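Local coordinates for methylmalonyl-CoA carboxyltransferase 12S subunit (Propionibacterium freudenreichii, PDB 1ON3) that catalyses transfer of the carboxyl group of methylmalonyl-CoA to the biotin of the 1.3S subunit, releasing propanoyl-CoA, and forms the hexameric core of transcarboxylase, at the interface of chains A and B. Residues are numbered along the deposited sequence; one frame, centred on the assembly and turned at random. Chains: chain A/B, Methylmalonyl-CoA carboxyltransferase 12S subunit.

Contact 1: the interface of chains A and B. Residues chain A 412-413, 415-416, 437; chain B 151, 154-155, 158.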
loop_
_atom_site.group_PDB
_atom_site.type_symbol
_atom_site.label_atom_id
_atom_site.label_comp_id
_atom_site.label_asym_id
_atom_site.label_seq_id
_atom_site.Cartn_x
_atom_site.Cartn_y
_atom_site.Cartn_z
ATOM N N GLY A 412 -1.199 -29.083 -30.251
ATOM C CA GLY A 412 -0.668 -27.752 -30.445
ATOM C C GLY A 412 -1.300 -26.589 -29.718
ATOM O O GLY A 412 -1.588 -26.665 -28.525
ATOM N N GLY A 413 -1.494 -25.501 -30.455
ATOM C CA GLY A 413 -2.075 -24.303 -29.890
ATOM C C GLY A 413 -3.384 -24.503 -29.157
ATOM O O GLY A 413 -3.603 -23.883 -28.116
ATOM N N TYR A 415 -4.351 -26.991 -27.450
ATOM C CA TYR A 415 -4.116 -27.590 -26.143
ATOM C C TYR A 415 -3.627 -26.483 -25.200
ATOM O O TYR A 415 -4.051 -26.406 -24.045
ATOM C CB TYR A 415 -3.091 -28.717 -26.270
ATOM C CG TYR A 415 -2.221 -28.985 -25.055
ATOM C CD1 TYR A 415 -0.839 -28.836 -25.139
ATOM C CD2 TYR A 415 -2.762 -29.454 -23.856
ATOM C CE1 TYR A 415 -0.005 -29.153 -24.074
ATOM C CE2 TYR A 415 -1.930 -29.780 -22.771
ATOM C CZ TYR A 415 -0.553 -29.628 -22.896
ATOM O OH TYR A 415 0.301 -29.967 -21.866
ATOM N N LEU A 416 -2.758 -25.609 -25.704
ATOM C CA LEU A 416 -2.254 -24.503 -24.888
ATOM C C LEU A 416 -3.412 -23.602 -24.473
ATOM O O LEU A 416 -3.433 -23.077 -23.355
ATOM C CB LEU A 416 -1.220 -23.675 -25.662
ATOM C CG LEU A 416 0.040 -24.409 -26.111
ATOM C CD1 LEU A 416 0.964 -23.406 -26.785
ATOM C CD2 LEU A 416 0.739 -25.076 -24.910
ATOM N N ALA A 437 0.335 -33.360 -27.956
ATOM C CA ALA A 437 1.270 -33.379 -29.069
ATOM C C ALA A 437 1.318 -32.050 -29.789
ATOM O O ALA A 437 0.338 -31.318 -29.811
ATOM C CB ALA A 437 0.864 -34.471 -30.046
ATOM N N LEU B 151 6.368 -27.504 -28.180
ATOM C CA LEU B 151 5.025 -27.060 -27.834
ATOM C C LEU B 151 5.063 -26.301 -26.508
ATOM O O LEU B 151 4.457 -25.245 -26.366
ATOM C CB LEU B 151 4.110 -28.274 -27.693
ATOM C CG LEU B 151 2.678 -28.089 -27.203
ATOM C CD1 LEU B 151 1.872 -27.225 -28.155
ATOM C CD2 LEU B 151 2.058 -29.468 -27.085
ATOM N N TYR B 154 6.121 -22.642 -26.661
ATOM C CA TYR B 154 5.112 -21.692 -27.108
ATOM C C TYR B 154 4.188 -21.306 -25.964
ATOM O O TYR B 154 3.747 -20.156 -25.859
ATOM C CB TYR B 154 4.293 -22.290 -28.260
ATOM C CG TYR B 154 4.874 -22.002 -29.629
ATOM C CD1 TYR B 154 4.328 -22.583 -30.779
ATOM C CD2 TYR B 154 5.950 -21.124 -29.784
ATOM C CE1 TYR B 154 4.836 -22.293 -32.047
ATOM C CE2 TYR B 154 6.463 -20.833 -31.042
ATOM C CZ TYR B 154 5.899 -21.421 -32.170
ATOM O OH TYR B 154 6.401 -21.126 -33.418
ATOM N N GLY B 155 3.891 -22.279 -25.112
ATOM C CA GLY B 155 3.031 -22.004 -23.977
ATOM C C GLY B 155 3.715 -20.970 -23.103
ATOM O O GLY B 155 3.087 -20.011 -22.651
ATOM N N PHE B 158 3.504 -17.429 -24.814
ATOM C CA PHE B 158 2.197 -16.777 -24.721
ATOM C C PHE B 158 1.957 -16.251 -23.307
ATOM O O PHE B 158 1.450 -15.154 -23.125
ATOM C CB PHE B 158 1.065 -17.745 -25.089
ATOM C CG PHE B 158 1.216 -18.386 -26.453
ATOM C CD1 PHE B 158 1.796 -17.689 -27.512
ATOM C CD2 PHE B 158 0.733 -19.672 -26.682
ATOM C CE1 PHE B 158 1.895 -18.263 -28.779
ATOM C CE2 PHE B 158 0.821 -20.259 -27.942
ATOM C CZ PHE B 158 1.405 -19.554 -28.997
#
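A:Leu416 and B:Leu151 bury the most surface in this patch, 50 and 42 Å², and their side chains run past each other in opposite directions, with A:Leu416 CG 3.9 Å from B:Leu151 CD1. On A:Leu416, CD1 makes the contacts with B:Phe158 and B:Tyr154: it lies 3.4 Å from CE2 of B:Phe158, beside the CD2-CE2 bond rather than over the middle of the ring, and 3.8 Å from CB of B:Tyr154. The leucine crosses the phenylalanine at about a right angle. Both of its methyls also pack on the backbone of B:Gly155, CD1 at 3.6 Å from N and CD2 at 3.9 Å from CA; the lack of a side chain there allows them to approach the helix itself.

B:Leu151 returns the packing from the other side. With CG anti to its own backbone N (chi1 174°), it extends from its helix into chain A and splits there between two partners. CD1 stands 3.5 Å from CA of A:Gly412, while CD2 meets the ring of A:Tyr415 beside its CD1-CE1 bond, 3.5 Å from CD1. A valine at A:Leu416 would probably lose the methyl packing on B:Phe158 CE2 and on the B:Gly155 backbone, leaving a gap between them. The phenylalanine is also packed from its own chain, the backbone O of B:Tyr154 lying 3.1 Å above one ring face, offset toward the rim.

The contacts described here are apolar. Chain A contributes the short helix 412-416, with strand 435-437 passing close by at A:Ala437; chain B contributes one side of helix 147-164. A:Gly412 and A:Gly413 also line a methylmalonyl-CoA pocket, and the B helix begins just after pocket-lining residues of the N-terminal carboxyltransferase half, so the packing joins C-terminal and N-terminal halves of two subunits beside the substrate sites.

Contact 2: the interface of chains A and B. Residues chain A 521, 523; chain B 355, 521-523.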
loop_
_atom_site.group_PDB
_atom_site.type_symbol
_atom_site.label_atom_id
_atom_site.label_comp_id
_atom_site.label_asym_id
_atom_site.label_seq_id
_atom_site.Cartn_x
_atom_site.Cartn_y
_atom_site.Cartn_z
ATOM N N PHE A 521 -6.517 -6.949 -23.495
ATOM C CA PHE A 521 -7.332 -8.093 -23.885
ATOM C C PHE A 521 -7.682 -8.072 -25.376
ATOM O O PHE A 521 -8.200 -7.076 -25.882
ATOM C CB PHE A 521 -8.612 -8.100 -23.044
ATOM C CG PHE A 521 -9.474 -9.301 -23.265
ATOM C CD1 PHE A 521 -10.769 -9.162 -23.747
ATOM C CD2 PHE A 521 -9.005 -10.574 -22.965
ATOM C CE1 PHE A 521 -11.588 -10.273 -23.923
ATOM C CE2 PHE A 521 -9.820 -11.694 -23.138
ATOM C CZ PHE A 521 -11.109 -11.539 -23.616
ATOM N N CYS A 523 -9.453 -8.117 -28.878
ATOM C CA CYS A 523 -10.809 -7.762 -29.268
ATOM C C CYS A 523 -11.259 -8.604 -30.462
ATOM O O CYS A 523 -12.404 -9.090 -30.420
ATOM C CB CYS A 523 -10.885 -6.275 -29.602
ATOM S SG CYS A 523 -10.662 -5.216 -28.158
ATOM O OXT CYS A 523 -10.467 -8.769 -31.418
ATOM N N ASN B 355 -8.262 0.924 -25.332
ATOM C CA ASN B 355 -7.721 0.160 -24.219
ATOM C C ASN B 355 -6.202 0.305 -24.148
ATOM O O ASN B 355 -5.646 0.513 -23.069
ATOM C CB ASN B 355 -8.092 -1.311 -24.356
ATOM C CG ASN B 355 -8.393 -1.951 -23.022
ATOM O OD1 ASN B 355 -9.219 -1.448 -22.254
ATOM N ND2 ASN B 355 -7.731 -3.064 -22.735
ATOM N N PHE B 521 -14.461 -7.537 -19.594
ATOM C CA PHE B 521 -14.415 -6.960 -20.938
ATOM C C PHE B 521 -15.193 -7.830 -21.937
ATOM O O PHE B 521 -14.901 -9.011 -22.115
ATOM C CB PHE B 521 -12.958 -6.804 -21.387
ATOM C CG PHE B 521 -12.795 -5.978 -22.634
ATOM C CD1 PHE B 521 -12.918 -6.552 -23.886
ATOM C CD2 PHE B 521 -12.551 -4.614 -22.547
ATOM C CE1 PHE B 521 -12.799 -5.780 -25.042
ATOM C CE2 PHE B 521 -12.433 -3.830 -23.696
ATOM C CZ PHE B 521 -12.558 -4.422 -24.946
ATOM N N PRO B 522 -16.194 -7.254 -22.607
ATOM C CA PRO B 522 -16.970 -8.051 -23.572
ATOM C C PRO B 522 -16.106 -8.814 -24.582
ATOM O O PRO B 522 -15.048 -8.336 -24.999
ATOM C CB PRO B 522 -17.854 -7.002 -24.239
ATOM C CG PRO B 522 -18.080 -5.997 -23.116
ATOM C CD PRO B 522 -16.676 -5.864 -22.558
ATOM N N CYS B 523 -16.556 -10.006 -24.967
ATOM C CA CYS B 523 -15.830 -10.816 -25.935
ATOM C C CYS B 523 -16.542 -10.814 -27.280
ATOM O O CYS B 523 -15.874 -10.481 -28.283
ATOM C CB CYS B 523 -15.679 -12.252 -25.429
ATOM S SG CYS B 523 -14.503 -12.396 -24.055
ATOM O OXT CYS B 523 -17.746 -11.147 -27.307
#
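Two copies of the same residue, A:Phe521 and B:Phe521, meet at the apolar centre, CD1 to CD1 at 3.4 Å. The rings do not stack: their planes are inclined by about 70°, and the side chains cross obliquely. CD1 of the A ring approaches the rim of the B ring near its CG and CD1, and lies above that plane without overlapping its middle. Both side chains are extended, CG lying anti to the backbone N (chi1 -175° in A:Phe521), which points each ring toward the partner chain. Contact between equivalent residues places the pair near the two-fold axis, yet the two copies are clearly unequal: A:Phe521 buries 67 Å² and B:Phe521 38 Å².

Around the rings sit the terminal cysteines, each thiol sulfur reaching the partner's phenylalanine. B:Cys523 SG lies in the plane of the A ring at its edge, 3.5 Å from CZ. A:Cys523 SG is less close to the B ring, 3.8 Å from CZ, and stands off its plane. The sulfurs therefore pack against aromatic carbon instead of joining the chains: A:Cys523 SG and B:Cys523 SG are 9.1 Å apart, far too distant for a disulfide. Within chain B the ring has further support, since CD of B:Pro522 lies 3.8 Å above one face, offset toward the rim, and may help limit its rotation.

Further out the surroundings become polar. The backbone O of B:Pro522 comes to 4.1 Å from CE1 of A:Phe521, while the terminal carboxylates of both cysteines lie further out and point away from the rings. B:Asn355, on helix 344-359, brings a side-chain amide to the other flank. Its ND2 stops 4.1 Å from the backbone N of A:Phe521, a polar neighbour without a hydrogen bond between them.

About 22 Å separates the C-alpha centres of contact 1 and contact 2, and they share no residue. Contact 1 is a helix-to-helix packing of unlike segments and, by the two-fold symmetry, has a twin with the chains exchanged. Contact 2 pairs the same C-terminal tail from both subunits close to the axis. The interface thus appears to be held near its axis by the chain ends and further out beside methylmalonyl-CoA pockets. Both probably help hold the A-B pair within the homohexamer, with contact 1 more likely to influence the shape of the substrate sites and contact 2 serving assembly.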